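Local coordinates for protein catechol O-methyltransferase (Mycobacterium tuberculosis, PDB 6JCL) that catalyses the transfer of a methyl group from S-adenosyl-L-methionine to a hydroxyl of catechol-like compounds in a divalent-metal-dependent reaction, at residues 63-68 / 89-94; 135-140 / 163-168; 198-203 / 215-220. All coordinates share one frame; numbering follows the deposited sequence.

Overall arrangement
All three contacts lie in one mixed sheet. Interactions 1 and 2 join parallel strands in its core: strands 63-67 and 133-138 are direct neighbours, bonded from Leu65 O to Phe137 N. Interaction 3 is the antiparallel hairpin that includes the outermost strand 198-206; its centre is about 20 Å from that of interaction 1, and it meets interaction 2 where Val164 N bonds Ala215 O. Chemistry follows place. Interactions 1 and 2 both hold the amino group of S-adenosyl-L-homocysteine; interaction 1 adds the ribose, interaction 2 the metal. Interaction 3 is mainly small apolar side chains and backbone bonds, with an exposed Arg220 and polar groups that meet the second subunit.

Interaction 1. Residues 63-68 / 89-94; sequences RVLEIG and VTLEYQ. With SAH (S-adenosyl-L-homocysteine), chain I.
Glu66 and Thr90 stand side by side on one face of two parallel strands, tied by a short hydrogen bond of 2.6 Å from Thr90 OG1 to Glu66 OE1. The hydroxyl meets the lone pair of OE1 that faces away from the other carboxylate oxygen. It can do so because the glutamate side chain reaches straight out, with CG anti to the backbone N (chi1 171°) and the rest extended. This buried carboxylate has further hydroxyl partners: Thr75 OG1 also bonds OE1, and Ser74 OG bonds OE2. Thr90 OG1 is shared with Thr69 OG1.

The backbone satisfies itself in the parallel manner. Val64 O accepts Val89 N at 2.8 Å, and Val89 O accepts Glu66 N at 2.8 Å. Glu66 O then takes Leu91 N, and Leu91 O takes Gly68 N. On the other face of the strands the groups are apolar, which suits packing on Leu125 and Val117: Leu65 CD1 lies 4.2 Å from Leu91 CG, and Ile67 packs beside the same leucine.

At the C-terminal ends of the strands the acceptors turn to S-adenosyl-L-homocysteine. Gly68 O receives the ligand amino N at 2.8 Å. Glycine suits this bend, with phi at 107° and no side chain to crowd the nearby ribose. Glu92 splits its carboxylate between the two ribose hydroxyls, OE1 accepting O3' at 2.7 Å and OE2 accepting O2' at 2.7 Å. Gln94 N adds a bond to OE2 and Leu70 N one to OE1, holding the group in place. A glycine turn after the first strand and a ribose-binding acid ending the second are hallmarks of the Rossmann-like class I methyltransferase fold.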
loop_
_atom_site.group_PDB
_atom_site.type_symbol
_atom_site.label_atom_id
_atom_site.label_comp_id
_atom_site.label_asym_id
_atom_site.label_seq_id
_atom_site.Cartn_x
_atom_site.Cartn_y
_atom_site.Cartn_z
ATOM N N ARG A 63 11.298 -4.083 14.432
ATOM C CA ARG A 63 12.119 -2.891 14.568
ATOM C C ARG A 63 11.762 -1.952 13.433
ATOM O O ARG A 63 11.924 -2.310 12.262
ATOM C CB ARG A 63 13.605 -3.229 14.525
ATOM C CG ARG A 63 14.092 -3.977 15.757
ATOM C CD ARG A 63 15.223 -4.928 15.404
ATOM N NE ARG A 63 15.336 -6.001 16.386
ATOM C CZ ARG A 63 16.112 -5.942 17.463
ATOM N NH1 ARG A 63 16.157 -6.964 18.311
ATOM N NH2 ARG A 63 16.843 -4.857 17.691
ATOM N N VAL A 64 11.263 -0.775 13.780
ATOM C CA VAL A 64 10.785 0.207 12.816
ATOM C C VAL A 64 11.572 1.493 13.006
ATOM O O VAL A 64 11.833 1.903 14.141
ATOM C CB VAL A 64 9.273 0.469 12.966
ATOM C CG1 VAL A 64 8.795 1.470 11.898
ATOM C CG2 VAL A 64 8.506 -0.852 12.890
ATOM N N LEU A 65 11.989 2.099 11.900
ATOM C CA LEU A 65 12.670 3.387 11.908
ATOM C C LEU A 65 11.769 4.411 11.229
ATOM O O LEU A 65 11.273 4.170 10.126
ATOM C CB LEU A 65 14.020 3.309 11.192
ATOM C CG LEU A 65 14.738 4.644 10.936
ATOM C CD1 LEU A 65 15.114 5.330 12.266
ATOM C CD2 LEU A 65 15.988 4.397 10.100
ATOM N N GLU A 66 11.521 5.525 11.899
ATOM C CA GLU A 66 10.779 6.633 11.311
ATOM C C GLU A 66 11.628 7.897 11.355
ATOM O O GLU A 66 12.294 8.186 12.360
ATOM C CB GLU A 66 9.460 6.864 12.025
ATOM C CG GLU A 66 8.756 8.156 11.584
ATOM C CD GLU A 66 7.450 8.323 12.330
ATOM O OE1 GLU A 66 7.518 8.607 13.547
ATOM O OE2 GLU A 66 6.371 8.129 11.717
ATOM N N ILE A 67 11.636 8.630 10.250
ATOM C CA ILE A 67 12.377 9.882 10.167
ATOM C C ILE A 67 11.346 10.990 9.960
ATOM O O ILE A 67 10.717 11.072 8.896
ATOM C CB ILE A 67 13.425 9.847 9.046
ATOM C CG1 ILE A 67 14.219 8.528 9.134
ATOM C CG2 ILE A 67 14.385 11.018 9.180
ATOM C CD1 ILE A 67 15.332 8.389 8.085
ATOM N N GLY A 68 11.151 11.823 10.985
ATOM C CA GLY A 68 10.167 12.898 10.963
ATOM C C GLY A 68 8.961 12.583 11.833
ATOM O O GLY A 68 7.982 12.018 11.347
ATOM N N VAL A 89 11.954 3.405 16.531
ATOM C CA VAL A 89 12.875 4.515 16.733
ATOM C C VAL A 89 12.425 5.622 15.789
ATOM O O VAL A 89 12.342 5.405 14.575
ATOM C CB VAL A 89 14.330 4.103 16.454
ATOM C CG1 VAL A 89 15.276 5.290 16.620
ATOM C CG2 VAL A 89 14.743 2.953 17.370
ATOM N N THR A 90 12.110 6.795 16.332
ATOM C CA THR A 90 11.659 7.902 15.498
ATOM C C THR A 90 12.543 9.122 15.737
ATOM O O THR A 90 12.893 9.432 16.881
ATOM C CB THR A 90 10.154 8.214 15.716
ATOM O OG1 THR A 90 9.733 9.238 14.801
ATOM C CG2 THR A 90 9.830 8.641 17.158
ATOM N N LEU A 91 12.913 9.796 14.642
ATOM C CA LEU A 91 13.893 10.876 14.648
ATOM C C LEU A 91 13.200 12.221 14.454
ATOM O O LEU A 91 12.421 12.389 13.511
ATOM C CB LEU A 91 14.934 10.669 13.538
ATOM C CG LEU A 91 15.617 9.297 13.533
ATOM C CD1 LEU A 91 16.730 9.248 12.493
ATOM C CD2 LEU A 91 16.173 8.903 14.931
ATOM N N GLU A 92 13.517 13.185 15.319
ATOM C CA GLU A 92 12.855 14.490 15.277
ATOM C C GLU A 92 13.869 15.552 15.669
ATOM O O GLU A 92 14.510 15.417 16.708
ATOM C CB GLU A 92 11.669 14.517 16.247
ATOM C CG GLU A 92 10.980 15.868 16.359
ATOM C CD GLU A 92 10.581 16.430 15.006
ATOM O OE1 GLU A 92 9.916 15.703 14.220
ATOM O OE2 GLU A 92 10.948 17.594 14.726
ATOM N N TYR A 93 14.040 16.589 14.853
ATOM C CA TYR A 93 15.039 17.574 15.255
ATOM C C TYR A 93 14.473 18.762 16.035
ATOM O O TYR A 93 15.267 19.537 16.571
ATOM C CB TYR A 93 15.904 17.989 14.062
ATOM C CG TYR A 93 15.446 19.082 13.153
ATOM C CD1 TYR A 93 14.168 19.100 12.627
ATOM C CD2 TYR A 93 16.349 20.044 12.723
ATOM C CE1 TYR A 93 13.773 20.116 11.752
ATOM C CE2 TYR A 93 15.972 21.045 11.848
ATOM C CZ TYR A 93 14.687 21.073 11.361
ATOM O OH TYR A 93 14.332 22.074 10.485
ATOM N N GLN A 94 13.148 18.976 16.063
ATOM C CA GLN A 94 12.582 20.088 16.841
ATOM C C GLN A 94 12.263 19.597 18.245
ATOM O O GLN A 94 11.344 18.780 18.399
ATOM C CB GLN A 94 11.297 20.613 16.229
ATOM C CG GLN A 94 11.432 21.382 14.966
ATOM C CD GLN A 94 11.940 22.801 15.155
ATOM O OE1 GLN A 94 12.102 23.307 16.288
ATOM N NE2 GLN A 94 12.187 23.462 14.037
HETATM N N SAH I . 5.416 11.769 10.149
HETATM C CA SAH I . 4.571 12.774 10.812
HETATM C CB SAH I . 4.766 14.131 10.143
HETATM C CG SAH I . 6.222 14.576 10.030
HETATM S SD SAH I . 6.288 16.322 9.553
HETATM C C SAH I . 3.104 12.371 10.776
HETATM O O SAH I . 2.391 12.395 11.787
HETATM O OXT SAH I . 2.631 11.979 9.717
HETATM C "C5'" SAH I . 8.078 16.418 9.306
HETATM C "C4'" SAH I . 8.880 16.433 10.610
HETATM O "O4'" SAH I . 10.246 16.303 10.272
HETATM C "C3'" SAH I . 8.779 17.736 11.416
HETATM O "O3'" SAH I . 8.409 17.413 12.756
HETATM C "C2'" SAH I . 10.176 18.333 11.378
HETATM O "O2'" SAH I . 10.522 19.094 12.530
HETATM C "C1'" SAH I . 11.029 17.082 11.152
HETATM N N9 SAH I . 12.362 17.325 10.581
HETATM C C8 SAH I . 12.694 18.254 9.616
HETATM N N7 SAH I . 14.019 18.135 9.379
HETATM C C5 SAH I . 14.516 17.146 10.165
HETATM C C6 SAH I . 15.807 16.641 10.318
HETATM N N6 SAH I . 16.838 17.127 9.619
HETATM N N1 SAH I . 16.001 15.611 11.208
HETATM C C2 SAH I . 14.948 15.111 11.961
HETATM N N3 SAH I . 13.676 15.622 11.819
HETATM C C4 SAH I . 13.480 16.632 10.924
#

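Interaction 2. Residues 135-140 / 163-168; sequences LVFIDA and VVDNVI. With SR (strontium ion), chain J; SAH (S-adenosyl-L-homocysteine), chain I.
Phe137 sets ring atom CD1 3.9 Å from Val163 CG1, while its next ring atom, CE1, packs on Asp165 CB. CG sits anti to the backbone N (chi1 179°), which swings the ring toward the neighbouring strand, its CE2 near the ligand amino group. The two strands are parallel neighbours in the middle of the Rossmann-like sheet, and their C-terminal ends carry the metal site of this cation-dependent methyltransferase. Val136 O accepts Val163 N, Val163 O accepts Ile138 N, and Ile138 O accepts Asp165 N. Ile138 and Val164 line the other face against helix 145-155.

Toward the C-terminal side, apolar side chains give way to oxygen-bearing ones. Asp139 and Asp165 run side by side, their carboxylate planes 72° apart, and both reach the strontium ion. Asp139 chelates it with both oxygens, OD1 at 2.5 Å and OD2 at 2.6 Å from the metal. Asp165 uses one oxygen, OD2, at 2.5 Å. Asn166 follows in a backbone turn of positive phi (67°) and offers its amide oxygen, OD1, 2.6 Å from the strontium. Asparagine suits the place because its other branch is a donor: ND2 bonds Asp212 OD2, fixing which end of the amide faces the metal, and Lys142 NZ bonds OD1. The metal draws together acceptor oxygens, such as Asp139 OD1 and Asn166 OD1, that would otherwise repel.

Asp139 also joins metal to cofactor product, since OD2 accepts the amino N of S-adenosyl-L-homocysteine at 2.9 Å. A second link runs through a water bound 2.5 Å from the strontium, which donates a hydrogen bond of 2.9 Å to the ligand carboxylate oxygen OXT.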
loop_
_atom_site.group_PDB
_atom_site.type_symbol
_atom_site.label_atom_id
_atom_site.label_comp_id
_atom_site.label_asym_id
_atom_site.label_seq_id
_atom_site.Cartn_x
_atom_site.Cartn_y
_atom_site.Cartn_z
ATOM N N LEU A 135 11.248 -2.019 8.701
ATOM C CA LEU A 135 10.392 -1.049 8.040
ATOM C C LEU A 135 10.945 0.333 8.326
ATOM O O LEU A 135 11.287 0.629 9.476
ATOM C CB LEU A 135 8.954 -1.193 8.558
ATOM C CG LEU A 135 7.935 -0.123 8.176
ATOM C CD1 LEU A 135 7.823 -0.051 6.689
ATOM C CD2 LEU A 135 6.591 -0.509 8.799
ATOM N N VAL A 136 11.081 1.160 7.288
ATOM C CA VAL A 136 11.564 2.525 7.446
ATOM C C VAL A 136 10.548 3.446 6.803
ATOM O O VAL A 136 10.194 3.254 5.633
ATOM C CB VAL A 136 12.948 2.739 6.804
ATOM C CG1 VAL A 136 13.512 4.144 7.160
ATOM C CG2 VAL A 136 13.899 1.639 7.224
ATOM N N PHE A 137 10.068 4.429 7.564
ATOM C CA PHE A 137 9.139 5.439 7.049
ATOM C C PHE A 137 9.872 6.767 7.000
ATOM O O PHE A 137 10.313 7.266 8.039
ATOM C CB PHE A 137 7.898 5.544 7.936
ATOM C CG PHE A 137 6.902 6.583 7.482
ATOM C CD1 PHE A 137 6.509 6.666 6.150
ATOM C CD2 PHE A 137 6.365 7.481 8.393
ATOM C CE1 PHE A 137 5.568 7.656 5.729
ATOM C CE2 PHE A 137 5.439 8.458 7.993
ATOM C CZ PHE A 137 5.042 8.548 6.649
ATOM N N ILE A 138 10.003 7.347 5.803
ATOM C CA ILE A 138 10.824 8.538 5.610
ATOM C C ILE A 138 9.887 9.714 5.362
ATOM O O ILE A 138 9.202 9.777 4.329
ATOM C CB ILE A 138 11.827 8.352 4.462
ATOM C CG1 ILE A 138 12.744 7.152 4.771
ATOM C CG2 ILE A 138 12.653 9.638 4.250
ATOM C CD1 ILE A 138 13.856 6.919 3.745
ATOM N N ASP A 139 9.854 10.655 6.302
ATOM C CA ASP A 139 8.875 11.738 6.240
ATOM C C ASP A 139 9.400 12.980 6.965
ATOM O O ASP A 139 8.712 13.575 7.799
ATOM C CB ASP A 139 7.533 11.288 6.826
ATOM C CG ASP A 139 6.404 12.275 6.509
ATOM O OD1 ASP A 139 6.535 12.993 5.479
ATOM O OD2 ASP A 139 5.410 12.345 7.283
ATOM N N ALA A 140 10.620 13.408 6.634
ATOM C CA ALA A 140 11.225 14.543 7.334
ATOM C C ALA A 140 11.506 15.695 6.367
ATOM O O ALA A 140 10.598 16.090 5.623
ATOM C CB ALA A 140 12.482 14.087 8.089
ATOM N N VAL A 163 9.154 3.213 2.971
ATOM C CA VAL A 163 8.045 4.034 2.489
ATOM C C VAL A 163 8.475 5.491 2.575
ATOM O O VAL A 163 8.982 5.926 3.618
ATOM C CB VAL A 163 6.766 3.790 3.310
ATOM C CG1 VAL A 163 5.666 4.757 2.874
ATOM C CG2 VAL A 163 6.278 2.330 3.161
ATOM N N VAL A 164 8.292 6.236 1.482
ATOM C CA VAL A 164 8.616 7.661 1.437
ATOM C C VAL A 164 7.314 8.416 1.179
ATOM O O VAL A 164 6.618 8.136 0.194
ATOM C CB VAL A 164 9.656 7.994 0.355
ATOM C CG1 VAL A 164 10.037 9.475 0.451
ATOM C CG2 VAL A 164 10.908 7.073 0.459
ATOM N N ASP A 165 6.988 9.361 2.060
ATOM C CA ASP A 165 5.762 10.146 1.933
ATOM C C ASP A 165 5.951 11.349 1.000
ATOM O O ASP A 165 7.058 11.877 0.819
ATOM C CB ASP A 165 5.313 10.647 3.313
ATOM C CG ASP A 165 3.823 10.971 3.368
ATOM O OD1 ASP A 165 3.063 10.469 2.509
ATOM O OD2 ASP A 165 3.410 11.733 4.285
ATOM N N ASN A 166 4.836 11.786 0.412
ATOM C CA ASN A 166 4.742 13.087 -0.285
ATOM C C ASN A 166 5.600 13.159 -1.553
ATOM O O ASN A 166 6.236 14.175 -1.809
ATOM C CB ASN A 166 5.122 14.266 0.635
ATOM C CG ASN A 166 4.366 14.276 1.956
ATOM O OD1 ASN A 166 4.971 14.165 3.029
ATOM N ND2 ASN A 166 3.036 14.426 1.890
ATOM N N VAL A 167 5.553 12.122 -2.395
ATOM C CA VAL A 167 6.450 12.064 -3.549
ATOM C C VAL A 167 5.787 12.546 -4.842
ATOM O O VAL A 167 6.409 12.451 -5.900
ATOM C CB VAL A 167 7.024 10.644 -3.752
ATOM C CG1 VAL A 167 7.784 10.161 -2.507
ATOM C CG2 VAL A 167 5.912 9.668 -4.151
ATOM N N ILE A 168 4.545 13.053 -4.795
ATOM C CA ILE A 168 3.841 13.475 -6.006
ATOM C C ILE A 168 3.567 14.976 -6.016
ATOM O O ILE A 168 3.706 15.631 -7.064
ATOM C CB ILE A 168 2.528 12.677 -6.205
ATOM C CG1 ILE A 168 2.799 11.152 -6.192
ATOM C CG2 ILE A 168 1.811 13.128 -7.501
ATOM C CD1 ILE A 168 3.694 10.659 -7.349
HETATM SR SR SR J . 4.184 13.771 5.449
HETATM N N SAH I . 5.416 11.769 10.149
HETATM C CA SAH I . 4.571 12.774 10.812
HETATM C CB SAH I . 4.766 14.131 10.143
HETATM C CG SAH I . 6.222 14.576 10.030
HETATM S SD SAH I . 6.288 16.322 9.553
HETATM C C SAH I . 3.104 12.371 10.776
HETATM O O SAH I . 2.391 12.395 11.787
HETATM O OXT SAH I . 2.631 11.979 9.717
HETATM C "C5'" SAH I . 8.078 16.418 9.306
HETATM C "C4'" SAH I . 8.880 16.433 10.610
HETATM O "O4'" SAH I . 10.246 16.303 10.272
HETATM C "C3'" SAH I . 8.779 17.736 11.416
HETATM O "O3'" SAH I . 8.409 17.413 12.756
HETATM C "C2'" SAH I . 10.176 18.333 11.378
HETATM O "O2'" SAH I . 10.522 19.094 12.530
HETATM C "C1'" SAH I . 11.029 17.082 11.152
HETATM N N9 SAH I . 12.362 17.325 10.581
HETATM C C8 SAH I . 12.694 18.254 9.616
HETATM N N7 SAH I . 14.019 18.135 9.379
HETATM C C5 SAH I . 14.516 17.146 10.165
HETATM C C6 SAH I . 15.807 16.641 10.318
HETATM N N6 SAH I . 16.838 17.127 9.619
HETATM N N1 SAH I . 16.001 15.611 11.208
HETATM C C2 SAH I . 14.948 15.111 11.961
HETATM N N3 SAH I . 13.676 15.622 11.819
HETATM C C4 SAH I . 13.480 16.632 10.924
HETATM O O HOH W 1 2.426 13.445 7.259
#

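Interaction 3. Residues 198-203 / 215-220; sequences LDATAI and ALALVR
Strand segments 198-203 and 215-219 run antiparallel, their axes 161° apart, with paired backbone bonds at Asp199-Leu218 and Thr201-Leu216. The Thr201 pair is even, N to O and O to N both 2.9 Å, whereas Asp199 N to Leu218 O stretches to 3.2 Å.

Between these, the non-hydrogen-bonded pair Ala200 and Ala217 brings CA atoms within 4.0 Å and methyls within 3.9 Å (CB to CB). The small alanines suit a face on which helix 180-194 packs, Met192 touching Ala217. Leu198 extends the apolar surface, leaning CD2 to 4.3 Å from Ala217 CB.

The face with Asp199, Thr201, Leu216 and Leu218 looks to the second subunit. From beyond the strand Arg220 bends back at chi3 (43°), laying one face of its guanidinium over Asp199 N. Its NH1 forms a long salt bridge of 3.6 Å with Asp199 OD1, the planes 44° apart, and NH2 bonds Pro196 O. Asp199 OD1 is also salt-bridged to Lys50 of the second subunit, whose Gln47 O bonds Thr201 OG1. This is the beta hairpin that ends the class I methyltransferase sheet, its last strand inserted antiparallel, and here it also forms part of the homodimer interface.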
loop_
_atom_site.group_PDB
_atom_site.type_symbol
_atom_site.label_atom_id
_atom_site.label_comp_id
_atom_site.label_asym_id
_atom_site.label_seq_id
_atom_site.Cartn_x
_atom_site.Cartn_y
_atom_site.Cartn_z
ATOM N N LEU A 198 17.307 -1.437 -4.699
ATOM C CA LEU A 198 15.913 -1.151 -4.392
ATOM C C LEU A 198 15.018 -1.636 -5.520
ATOM O O LEU A 198 15.376 -1.532 -6.693
ATOM C CB LEU A 198 15.684 0.358 -4.190
ATOM C CG LEU A 198 16.347 1.043 -2.994
ATOM C CD1 LEU A 198 16.063 2.542 -3.070
ATOM C CD2 LEU A 198 15.820 0.450 -1.682
ATOM N N ASP A 199 13.845 -2.145 -5.164
ATOM C CA ASP A 199 12.783 -2.389 -6.128
ATOM C C ASP A 199 11.590 -1.577 -5.664
ATOM O O ASP A 199 11.123 -1.764 -4.538
ATOM C CB ASP A 199 12.444 -3.876 -6.214
ATOM C CG ASP A 199 11.961 -4.277 -7.584
ATOM O OD1 ASP A 199 12.088 -3.450 -8.520
ATOM O OD2 ASP A 199 11.475 -5.420 -7.733
ATOM N N ALA A 200 11.098 -0.671 -6.513
ATOM C CA ALA A 200 10.222 0.389 -6.028
ATOM C C ALA A 200 9.001 0.571 -6.912
ATOM O O ALA A 200 9.022 0.256 -8.111
ATOM C CB ALA A 200 10.978 1.730 -5.965
ATOM N N THR A 201 7.941 1.091 -6.293
ATOM C CA THR A 201 6.763 1.577 -6.988
ATOM C C THR A 201 6.304 2.870 -6.316
ATOM O O THR A 201 6.756 3.218 -5.225
ATOM C CB THR A 201 5.644 0.523 -7.002
ATOM O OG1 THR A 201 4.632 0.919 -7.941
ATOM C CG2 THR A 201 5.017 0.389 -5.612
ATOM N N ALA A 202 5.417 3.609 -6.978
ATOM C CA ALA A 202 4.869 4.824 -6.376
ATOM C C ALA A 202 3.391 4.899 -6.706
ATOM O O ALA A 202 2.994 4.671 -7.858
ATOM C CB ALA A 202 5.600 6.094 -6.865
ATOM N N ILE A 203 2.584 5.167 -5.691
ATOM C CA ILE A 203 1.133 5.194 -5.824
ATOM C C ILE A 203 0.662 6.622 -5.599
ATOM O O ILE A 203 0.875 7.193 -4.514
ATOM C CB ILE A 203 0.453 4.238 -4.830
ATOM C CG1 ILE A 203 0.953 2.792 -5.053
ATOM C CG2 ILE A 203 -1.066 4.324 -4.978
ATOM C CD1 ILE A 203 0.731 2.276 -6.465
ATOM N N ALA A 215 6.065 6.540 -2.216
ATOM C CA ALA A 215 6.916 5.522 -2.810
ATOM C C ALA A 215 7.031 4.374 -1.819
ATOM O O ALA A 215 7.122 4.589 -0.603
ATOM C CB ALA A 215 8.307 6.081 -3.140
ATOM N N LEU A 216 7.015 3.153 -2.343
ATOM C CA LEU A 216 7.222 1.960 -1.522
ATOM C C LEU A 216 8.287 1.124 -2.195
ATOM O O LEU A 216 8.195 0.857 -3.391
ATOM C CB LEU A 216 5.917 1.168 -1.352
ATOM C CG LEU A 216 5.990 -0.026 -0.357
ATOM C CD1 LEU A 216 4.672 -0.261 0.383
ATOM C CD2 LEU A 216 6.393 -1.277 -1.097
ATOM N N ALA A 217 9.307 0.717 -1.440
ATOM C CA ALA A 217 10.392 -0.060 -2.016
ATOM C C ALA A 217 10.754 -1.225 -1.107
ATOM O O ALA A 217 10.575 -1.160 0.112
ATOM C CB ALA A 217 11.624 0.816 -2.250
ATOM N N LEU A 218 11.266 -2.295 -1.717
ATOM C CA LEU A 218 11.861 -3.393 -0.970
ATOM C C LEU A 218 13.368 -3.277 -1.053
ATOM O O LEU A 218 13.911 -2.966 -2.116
ATOM C CB LEU A 218 11.420 -4.742 -1.525
ATOM C CG LEU A 218 9.943 -5.080 -1.344
ATOM C CD1 LEU A 218 9.703 -6.530 -1.756
ATOM C CD2 LEU A 218 9.469 -4.864 0.092
ATOM N N VAL A 219 14.042 -3.526 0.066
ATOM C CA VAL A 219 15.498 -3.574 0.055
ATOM C C VAL A 219 15.871 -4.939 -0.507
ATOM O O VAL A 219 15.758 -5.959 0.176
ATOM C CB VAL A 219 16.090 -3.362 1.454
ATOM C CG1 VAL A 219 17.651 -3.464 1.409
ATOM C CG2 VAL A 219 15.652 -2.015 2.023
ATOM N N ARG A 220 16.335 -4.961 -1.749
ATOM C CA ARG A 220 16.732 -6.228 -2.346
ATOM C C ARG A 220 18.099 -6.668 -1.850
ATOM O O ARG A 220 18.364 -7.873 -1.748
ATOM C CB ARG A 220 16.676 -6.126 -3.874
ATOM C CG ARG A 220 17.896 -5.534 -4.540
ATOM C CD ARG A 220 18.060 -6.097 -5.955
ATOM N NE ARG A 220 16.787 -6.168 -6.670
ATOM C CZ ARG A 220 16.250 -5.158 -7.354
ATOM N NH1 ARG A 220 15.086 -5.319 -7.971
ATOM N NH2 ARG A 220 16.873 -3.986 -7.421
#